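Local coordinates for FAD:protein FMN transferase (Vibrio cholerae, PDB 6NXI), which probably transfers the FMN moiety of FAD to a threonine hydroxyl of a target flavoprotein, releasing AMP, with magnesium or manganese as cofactor, at residues A[36-39]-A[40-44]; A[43-46]-A[47-51]; A[56-59]-A[60-63]. All blocks are in the same frame, centred on the assembly; numbering follows the deposited sequence.

In the fold
All three contacts lie in the N-terminal part of the ApbE-family chain, on two successive helices. Contacts 1 and 2 are overlapping stretches of helix 32-50, share L43 and E44, and have centres about 10 Å apart. Contact 3 follows on helix 58-64, its centre about 11 Å from that of contact 2 and about 21 Å from that of contact 1. Contacts 2 and 3 touch: L59 N donates to Q49 O at 3.0 Å, and S57 OG lies 2.7 Å from S51 O, a probable hydrogen bond. Contact 2 supplies N47, M50 and S51 to the FAD pocket; the side chains of L43 (contact 1) and L59 (contact 3) stay about 8 and 7 Å from FAD.

Contact 1 (A[36-39]-A[40-44]); sequences QTEI and DRLLE
In the conformer described, R41 NH2 donates to E38 OE2 at 2.8 Å, the short arm of an i to i+3 salt bridge on the outer flank of the helix; the arginine has a second conformer, so the bridge need not be permanent. The grip is side-on: NE binds the other oxygen, OE1, at 3.0 Å, and its approach to OE2 is only a weak third bond. Both carboxylate oxygens are met on their syn sides and lie almost in the guanidinium plane, yet the two flat groups are turned 29° against each other, so the nitrogens sit somewhat out of the carboxylate plane. E38 reaches this place because CG stands opposite its backbone N (chi1 -175°) and the chain then bends at chi2; R41 bends at chi3 to bring its edge alongside. L42 packs against the same glutamate, its CD1 4.0 Å from E38 CG.

The backbone bonds are regular i to i+4 pairs, among them D40 N to Q36 O at 2.8 Å. Beside that pair, Q36 CG passes 3.6 Å from D40 OD2, and the two side chains share a partner, Y19 OH, which bonds Q36 NE2 and D40 OD1. On the buried flank I39 and L43 lie side by side and point the same way, with I39 CG2 3.9 Å from L43 CD1.

The helix packs against helix 157-171 and strands 7-14 and 17-24: Y168 touches E38, I39 and L42, V165 lies beside L43, and the strands offer L10 to Q36 and I39, I21 to I39, and T14 and Y19 to L43.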
loop_
_atom_site.group_PDB
_atom_site.type_symbol
_atom_site.label_atom_id
_atom_site.label_comp_id
_atom_site.label_asym_id
_atom_site.label_seq_id
_atom_site.Cartn_x
_atom_site.Cartn_y
_atom_site.Cartn_z
ATOM N N GLN A 36 -13.566 -6.736 17.864
ATOM C CA GLN A 36 -13.427 -5.373 17.311
ATOM C C GLN A 36 -12.586 -4.510 18.240
ATOM O O GLN A 36 -11.824 -3.663 17.790
ATOM C CB GLN A 36 -14.777 -4.696 17.109
ATOM C CG GLN A 36 -14.674 -3.399 16.318
ATOM C CD GLN A 36 -15.965 -3.063 15.605
ATOM O OE1 GLN A 36 -17.042 -3.385 16.088
ATOM N NE2 GLN A 36 -15.867 -2.356 14.495
ATOM N N THR A 37 -12.738 -4.743 19.536
ATOM C CA THR A 37 -11.971 -3.956 20.524
ATOM C C THR A 37 -10.469 -4.168 20.294
ATOM O O THR A 37 -9.702 -3.184 20.310
ATOM C CB THR A 37 -12.412 -4.318 21.947
ATOM O OG1 THR A 37 -13.764 -3.914 22.190
ATOM C CG2 THR A 37 -11.520 -3.615 22.945
ATOM N N GLU A 38 -10.032 -5.393 20.074
ATOM C CA GLU A 38 -8.591 -5.659 19.875
ATOM C C GLU A 38 -8.174 -5.188 18.485
ATOM O O GLU A 38 -7.090 -4.664 18.327
ATOM C CB GLU A 38 -8.280 -7.126 20.091
ATOM C CG GLU A 38 -6.798 -7.409 20.003
ATOM C CD GLU A 38 -5.875 -6.655 20.937
ATOM O OE1 GLU A 38 -6.331 -5.955 21.888
ATOM O OE2 GLU A 38 -4.673 -6.763 20.714
ATOM N N ILE A 39 -9.035 -5.384 17.492
ATOM C CA ILE A 39 -8.707 -4.910 16.126
ATOM C C ILE A 39 -8.486 -3.403 16.174
ATOM O O ILE A 39 -7.517 -2.911 15.600
ATOM C CB ILE A 39 -9.829 -5.295 15.147
ATOM C CG1 ILE A 39 -9.778 -6.804 14.916
ATOM C CG2 ILE A 39 -9.698 -4.477 13.865
ATOM C CD1 ILE A 39 -11.052 -7.331 14.291
ATOM N N ASP A 40 -9.368 -2.657 16.824
ATOM C CA ASP A 40 -9.188 -1.192 16.954
ATOM C C ASP A 40 -7.863 -0.884 17.669
ATOM O O ASP A 40 -7.187 0.048 17.261
ATOM C CB ASP A 40 -10.403 -0.541 17.593
ATOM C CG ASP A 40 -11.587 -0.497 16.644
ATOM O OD1 ASP A 40 -11.340 -0.452 15.420
ATOM O OD2 ASP A 40 -12.726 -0.474 17.142
ATOM N N ARG A 41 -7.507 -1.605 18.723
ATOM C CA ARG A 41 -6.236 -1.346 19.458
ATOM C C ARG A 41 -5.033 -1.592 18.532
ATOM O O ARG A 41 -4.017 -0.777 18.571
ATOM C CB ARG A 41 -6.170 -2.235 20.704
ATOM C CG ARG A 41 -5.075 -1.829 21.684
ATOM C CD ARG A 41 -4.727 -2.912 22.687
ATOM N NE ARG A 41 -4.085 -4.041 22.042
ATOM C CZ ARG A 41 -2.828 -4.075 21.622
ATOM N NH1 ARG A 41 -2.003 -3.077 21.888
ATOM N NH2 ARG A 41 -2.383 -5.143 20.994
ATOM N N LEU A 42 -5.074 -2.682 17.751
ATOM C CA LEU A 42 -3.938 -3.058 16.873
ATOM C C LEU A 42 -3.807 -1.956 15.825
ATOM O O LEU A 42 -2.693 -1.614 15.504
ATOM C CB LEU A 42 -4.170 -4.447 16.279
ATOM C CG LEU A 42 -4.013 -5.603 17.263
ATOM C CD1 LEU A 42 -4.637 -6.860 16.702
ATOM C CD2 LEU A 42 -2.546 -5.849 17.576
ATOM N N LEU A 43 -4.917 -1.519 15.247
ATOM C CA LEU A 43 -4.817 -0.514 14.159
ATOM C C LEU A 43 -4.393 0.860 14.716
ATOM O O LEU A 43 -3.642 1.587 14.022
ATOM C CB LEU A 43 -6.136 -0.483 13.385
ATOM C CG LEU A 43 -6.391 -1.722 12.555
ATOM C CD1 LEU A 43 -7.783 -1.655 11.937
ATOM C CD2 LEU A 43 -5.328 -1.918 11.497
ATOM N N GLU A 44 -4.869 1.235 15.893
ATOM C CA GLU A 44 -4.413 2.470 16.572
ATOM C C GLU A 44 -2.913 2.384 16.808
ATOM O O GLU A 44 -2.255 3.357 16.568
ATOM C CB GLU A 44 -5.206 2.707 17.850
ATOM C CG GLU A 44 -6.522 3.372 17.520
ATOM C CD GLU A 44 -6.274 4.743 16.929
ATOM O OE1 GLU A 44 -6.482 4.931 15.711
ATOM O OE2 GLU A 44 -5.802 5.622 17.692
#

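Contact 2 (A[43-46]-A[47-51]); sequences LEEV and NDQMS. With FAD (flavin-adenine dinucleotide), chain B.
From L43 to Q49 the backbone is helical, each bond reaching four residues back, and M50 N still donates to V46 O at 2.8 Å. This C-terminal turn of helix 32-50 forms one wall of the FAD pocket, to which N47, M50 and S51 belong. L43 O is gripped twice by N47: the backbone N donates at 3.0 Å, and ND2 folds back to donate at 2.8 Å from the opposite face of the carbonyl plane. ND2 stands 48° above that plane, not on a lone pair. N47 CG lies beside its own backbone N (chi1 -78°), which lets the amide turn back along the helix. The two bonds from ND2, to L43 O and T14 OG1, fix the rotation of the amide and direct OD1 to the flavin.

On the outer flank a water donates to E44 OE2 and to D48 OD2, bridging two carboxylates whose like charges might otherwise disfavour their closeness. R54 forms salt bridges with both acids and probably offsets their charge further. One residue further along, E45 and Q49 cross at an angle with their flat ends nearly parallel, 8° apart, and Q49 NE2 rests 3.5 Å from E45 CG. V46 and M50 face inward, both against W160 of helix 157-171, with M50 also on V80 of helix 75-90.

S51 OG, bonded to Y53 N, sits 3.4 Å from FAD N5, and N47 OD1 lies 3.4 Å from FAD C6, on the other side of the ring plane from S51 OG.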
loop_
_atom_site.group_PDB
_atom_site.type_symbol
_atom_site.label_atom_id
_atom_site.label_comp_id
_atom_site.label_asym_id
_atom_site.label_seq_id
_atom_site.Cartn_x
_atom_site.Cartn_y
_atom_site.Cartn_z
ATOM N N LEU A 43 -4.917 -1.519 15.247
ATOM C CA LEU A 43 -4.817 -0.514 14.159
ATOM C C LEU A 43 -4.393 0.860 14.716
ATOM O O LEU A 43 -3.642 1.587 14.022
ATOM C CB LEU A 43 -6.136 -0.483 13.385
ATOM C CG LEU A 43 -6.391 -1.722 12.555
ATOM C CD1 LEU A 43 -7.783 -1.655 11.937
ATOM C CD2 LEU A 43 -5.328 -1.918 11.497
ATOM N N GLU A 44 -4.869 1.235 15.893
ATOM C CA GLU A 44 -4.413 2.470 16.572
ATOM C C GLU A 44 -2.913 2.384 16.808
ATOM O O GLU A 44 -2.255 3.357 16.568
ATOM C CB GLU A 44 -5.206 2.707 17.850
ATOM C CG GLU A 44 -6.522 3.372 17.520
ATOM C CD GLU A 44 -6.274 4.743 16.929
ATOM O OE1 GLU A 44 -6.482 4.931 15.711
ATOM O OE2 GLU A 44 -5.802 5.622 17.692
ATOM N N GLU A 45 -2.397 1.225 17.222
ATOM C CA GLU A 45 -0.929 1.041 17.353
ATOM C C GLU A 45 -0.229 1.283 16.004
ATOM O O GLU A 45 0.832 1.866 15.974
ATOM C CB GLU A 45 -0.636 -0.339 17.923
ATOM C CG GLU A 45 0.846 -0.621 18.145
ATOM C CD GLU A 45 1.042 -1.950 18.862
ATOM O OE1 GLU A 45 0.518 -2.978 18.368
ATOM O OE2 GLU A 45 1.681 -1.934 19.963
ATOM N N VAL A 46 -0.750 0.726 14.906
ATOM C CA VAL A 46 -0.082 0.943 13.597
ATOM C C VAL A 46 -0.011 2.451 13.345
ATOM O O VAL A 46 1.005 2.934 12.800
ATOM C CB VAL A 46 -0.835 0.219 12.478
ATOM C CG1 VAL A 46 -0.264 0.597 11.142
ATOM C CG2 VAL A 46 -0.825 -1.306 12.622
ATOM N N ASN A 47 -1.105 3.140 13.628
ATOM C CA ASN A 47 -1.168 4.612 13.406
ATOM C C ASN A 47 -0.175 5.331 14.334
ATOM O O ASN A 47 0.562 6.222 13.889
ATOM C CB ASN A 47 -2.581 5.141 13.581
ATOM C CG ASN A 47 -3.479 4.881 12.389
ATOM O OD1 ASN A 47 -3.445 5.676 11.439
ATOM N ND2 ASN A 47 -4.206 3.775 12.411
ATOM N N ASP A 48 -0.104 4.918 15.587
ATOM C CA ASP A 48 0.849 5.526 16.553
ATOM C C ASP A 48 2.303 5.194 16.221
ATOM O O ASP A 48 3.199 5.904 16.734
ATOM C CB ASP A 48 0.434 5.128 17.965
ATOM C CG ASP A 48 -0.815 5.857 18.451
ATOM O OD1 ASP A 48 -1.118 6.940 17.917
ATOM O OD2 ASP A 48 -1.447 5.347 19.360
ATOM N N GLN A 49 2.565 4.119 15.486
ATOM C CA GLN A 49 3.925 3.777 15.033
ATOM C C GLN A 49 4.231 4.529 13.732
ATOM O O GLN A 49 5.362 4.957 13.541
ATOM C CB GLN A 49 4.026 2.276 14.902
ATOM C CG GLN A 49 4.025 1.584 16.257
ATOM C CD GLN A 49 3.923 0.093 16.134
ATOM O OE1 GLN A 49 3.355 -0.440 15.174
ATOM N NE2 GLN A 49 4.271 -0.567 17.254
ATOM N N MET A 50 3.279 4.571 12.800
ATOM C CA MET A 50 3.645 4.796 11.388
ATOM C C MET A 50 2.819 5.877 10.677
ATOM O O MET A 50 3.074 6.043 9.452
ATOM C CB MET A 50 3.586 3.466 10.633
ATOM C CG MET A 50 4.765 2.544 11.123
ATOM S SD MET A 50 4.761 0.926 10.335
ATOM C CE MET A 50 4.279 -0.210 11.640
ATOM N N SER A 51 1.904 6.575 11.352
ATOM C CA SER A 51 1.140 7.693 10.729
ATOM C C SER A 51 2.022 8.936 10.547
ATOM O O SER A 51 2.488 9.477 11.543
ATOM C CB SER A 51 -0.086 8.074 11.474
ATOM O OG SER A 51 -0.785 9.155 10.775
HETATM P PA FAD B . -0.572 3.621 -2.638
HETATM O O1A FAD B . -0.772 3.659 -4.110
HETATM O O2A FAD B . -0.516 2.321 -1.938
HETATM O O5B FAD B . 0.734 4.452 -2.243
HETATM C C5B FAD B . 0.666 5.871 -2.548
HETATM C C4B FAD B . 1.122 6.703 -1.374
HETATM O O4B FAD B . 2.496 6.424 -1.009
HETATM C C3B FAD B . 1.065 8.198 -1.682
HETATM O O3B FAD B . -0.195 8.730 -1.271
HETATM C C2B FAD B . 2.259 8.760 -0.902
HETATM O O2B FAD B . 1.928 8.974 0.451
HETATM C C1B FAD B . 3.267 7.623 -1.014
HETATM N N9A FAD B . 4.095 7.607 -2.201
HETATM C C8A FAD B . 3.914 8.296 -3.408
HETATM N N7A FAD B . 4.793 7.931 -4.310
HETATM C C5A FAD B . 5.623 7.016 -3.694
HETATM C C6A FAD B . 6.751 6.316 -4.148
HETATM N N6A FAD B . 7.227 6.376 -5.405
HETATM N N1A FAD B . 7.304 5.444 -3.281
HETATM C C2A FAD B . 6.813 5.371 -2.028
HETATM N N3A FAD B . 5.749 5.981 -1.490
HETATM C C4A FAD B . 5.199 6.810 -2.393
HETATM N N1 FAD B . -4.563 10.041 5.507
HETATM C C2 FAD B . -5.170 11.098 6.151
HETATM O O2 FAD B . -5.795 11.958 5.492
HETATM N N3 FAD B . -5.142 11.225 7.502
HETATM C C4 FAD B . -4.489 10.329 8.309
HETATM O O4 FAD B . -4.455 10.489 9.521
HETATM C C4X FAD B . -3.824 9.227 7.677
HETATM N N5 FAD B . -3.176 8.357 8.424
HETATM C C5X FAD B . -2.537 7.313 7.795
HETATM C C6 FAD B . -1.817 6.384 8.573
HETATM C C7 FAD B . -1.150 5.308 8.026
HETATM C C7M FAD B . -0.403 4.347 8.923
HETATM C C8 FAD B . -1.210 5.124 6.624
HETATM C C8M FAD B . -0.496 3.979 5.955
HETATM C C9 FAD B . -1.917 6.041 5.840
HETATM C C9A FAD B . -2.595 7.135 6.396
HETATM N N10 FAD B . -3.288 8.085 5.637
HETATM C C10 FAD B . -3.923 9.155 6.242
HETATM C "C1'" FAD B . -3.430 7.902 4.176
HETATM C "C2'" FAD B . -2.224 8.260 3.385
HETATM O "O2'" FAD B . -1.938 9.650 3.510
HETATM C "C3'" FAD B . -2.481 7.938 1.903
HETATM O "O3'" FAD B . -3.534 8.703 1.360
HETATM C "C4'" FAD B . -2.878 6.498 1.635
HETATM O "O4'" FAD B . -2.114 5.642 2.468
HETATM C "C5'" FAD B . -2.766 6.148 0.164
HETATM O "O5'" FAD B . -2.958 4.718 0.031
HETATM P P FAD B . -3.179 4.100 -1.409
HETATM O O1P FAD B . -4.136 4.881 -2.190
HETATM O O2P FAD B . -3.351 2.631 -1.093
HETATM O O3P FAD B . -1.746 4.442 -2.005
HETATM O O HOH W 1 -4.204 5.758 19.797
#

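Contact 3 (A[56-59]-A[60-63]); sequences DSEL and SRFN
R61 folds back over the start of its own helix to reach the loop before it. Its CB rests 3.5 Å from S57 O, and CG comes nearer still to the same carbonyl, which also accepts the backbone N of R61. CD lies 3.8 Å from D56 O, and the chain bends at chi3 (-93°) to bring NE onto D56 O at 2.8 Å. That bond is straight at the donor, with the oxygen close to the guanidinium plane, but NE stands 59° above the carbonyl plane of D56 and thus misses its lone pairs. NH2 adds a weak bond to the same oxygen. One face of the guanidinium lies over E58 CA, 3.6 Å from the plane. In the conformers described the carboxylates of D56 and E58 stay clear of the arginine, and E58 OE1 bonds T77 and S74.

Across the turn, S57 OG is set between its backbone N and carbonyl carbon (chi1 70°), from where it accepts S60 N at 3.0 Å. Its one proton can go to S51 O, its strongest partner, with R54 O as an alternative, while S60 OG bonds R54 O, so the two serines tie the helix start to the preceding turn. On the inner flank L59 CG packs 4.0 Å from N63 ND2, with T52 and V151 beside the leucine and V151 N bonded to N63 OD1. F62 makes a cation-pi contact with K144.

The S60 N to S57 OG bond is a serine N-cap of helix 58-64; R61 adds a tie from the first turn back to the D56 carbonyl just before the cap.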
loop_
_atom_site.group_PDB
_atom_site.type_symbol
_atom_site.label_atom_id
_atom_site.label_comp_id
_atom_site.label_asym_id
_atom_site.label_seq_id
_atom_site.Cartn_x
_atom_site.Cartn_y
_atom_site.Cartn_z
ATOM N N ASP A 56 3.192 12.879 17.006
ATOM C CA ASP A 56 3.953 12.141 18.049
ATOM C C ASP A 56 4.056 10.647 17.698
ATOM O O ASP A 56 4.407 9.833 18.599
ATOM C CB ASP A 56 3.327 12.442 19.416
ATOM C CG ASP A 56 3.328 13.937 19.732
ATOM O OD1 ASP A 56 4.374 14.594 19.520
ATOM O OD2 ASP A 56 2.268 14.454 20.148
ATOM N N SER A 57 3.756 10.255 16.454
ATOM C CA SER A 57 3.967 8.840 16.057
ATOM C C SER A 57 5.473 8.563 16.047
ATOM O O SER A 57 6.255 9.518 15.976
ATOM C CB SER A 57 3.320 8.508 14.724
ATOM O OG SER A 57 4.039 9.179 13.688
ATOM N N GLU A 58 5.882 7.306 16.171
ATOM C CA GLU A 58 7.322 6.933 16.094
ATOM C C GLU A 58 7.899 7.450 14.784
ATOM O O GLU A 58 8.996 7.994 14.776
ATOM C CB GLU A 58 7.562 5.435 16.003
ATOM C CG GLU A 58 7.426 4.664 17.265
ATOM C CD GLU A 58 8.272 3.409 17.121
ATOM O OE1 GLU A 58 8.198 2.743 16.045
ATOM O OE2 GLU A 58 9.015 3.126 18.042
ATOM N N LEU A 59 7.148 7.303 13.704
ATOM C CA LEU A 59 7.690 7.725 12.400
ATOM C C LEU A 59 7.794 9.243 12.357
ATOM O O LEU A 59 8.784 9.732 11.793
ATOM C CB LEU A 59 6.772 7.230 11.290
ATOM C CG LEU A 59 7.173 7.676 9.893
ATOM C CD1 LEU A 59 8.459 7.036 9.480
ATOM C CD2 LEU A 59 6.049 7.316 8.908
ATOM N N SER A 60 6.832 9.976 12.910
ATOM C CA SER A 60 6.917 11.466 12.842
ATOM C C SER A 60 8.063 11.913 13.739
ATOM O O SER A 60 8.808 12.808 13.350
ATOM C CB SER A 60 5.645 12.110 13.206
ATOM O OG SER A 60 4.677 11.830 12.185
ATOM N N ARG A 61 8.224 11.260 14.884
ATOM C CA ARG A 61 9.375 11.623 15.754
ATOM C C ARG A 61 10.685 11.347 15.008
ATOM O O ARG A 61 11.649 12.152 15.208
ATOM C CB ARG A 61 9.233 10.925 17.105
ATOM C CG ARG A 61 8.039 11.479 17.868
ATOM C CD ARG A 61 7.966 10.929 19.259
ATOM N NE ARG A 61 7.126 9.756 19.321
ATOM C CZ ARG A 61 7.540 8.493 19.527
ATOM N NH1 ARG A 61 8.827 8.185 19.665
ATOM N NH2 ARG A 61 6.636 7.543 19.556
ATOM N N PHE A 62 10.784 10.300 14.190
ATOM C CA PHE A 62 11.989 10.074 13.353
ATOM C C PHE A 62 12.134 11.212 12.336
ATOM O O PHE A 62 13.250 11.681 12.105
ATOM C CB PHE A 62 11.980 8.719 12.666
ATOM C CG PHE A 62 13.186 8.477 11.805
ATOM C CD1 PHE A 62 14.462 8.466 12.364
ATOM C CD2 PHE A 62 13.070 8.309 10.441
ATOM C CE1 PHE A 62 15.575 8.229 11.578
ATOM C CE2 PHE A 62 14.191 8.082 9.660
ATOM C CZ PHE A 62 15.444 8.027 10.231
ATOM N N ASN A 63 11.035 11.595 11.694
ATOM C CA ASN A 63 11.055 12.709 10.711
ATOM C C ASN A 63 11.516 13.978 11.429
ATOM O O ASN A 63 12.222 14.773 10.767
ATOM C CB ASN A 63 9.704 12.837 10.004
ATOM C CG ASN A 63 9.458 11.643 9.107
ATOM O OD1 ASN A 63 10.401 10.961 8.705
ATOM N ND2 ASN A 63 8.186 11.377 8.799
#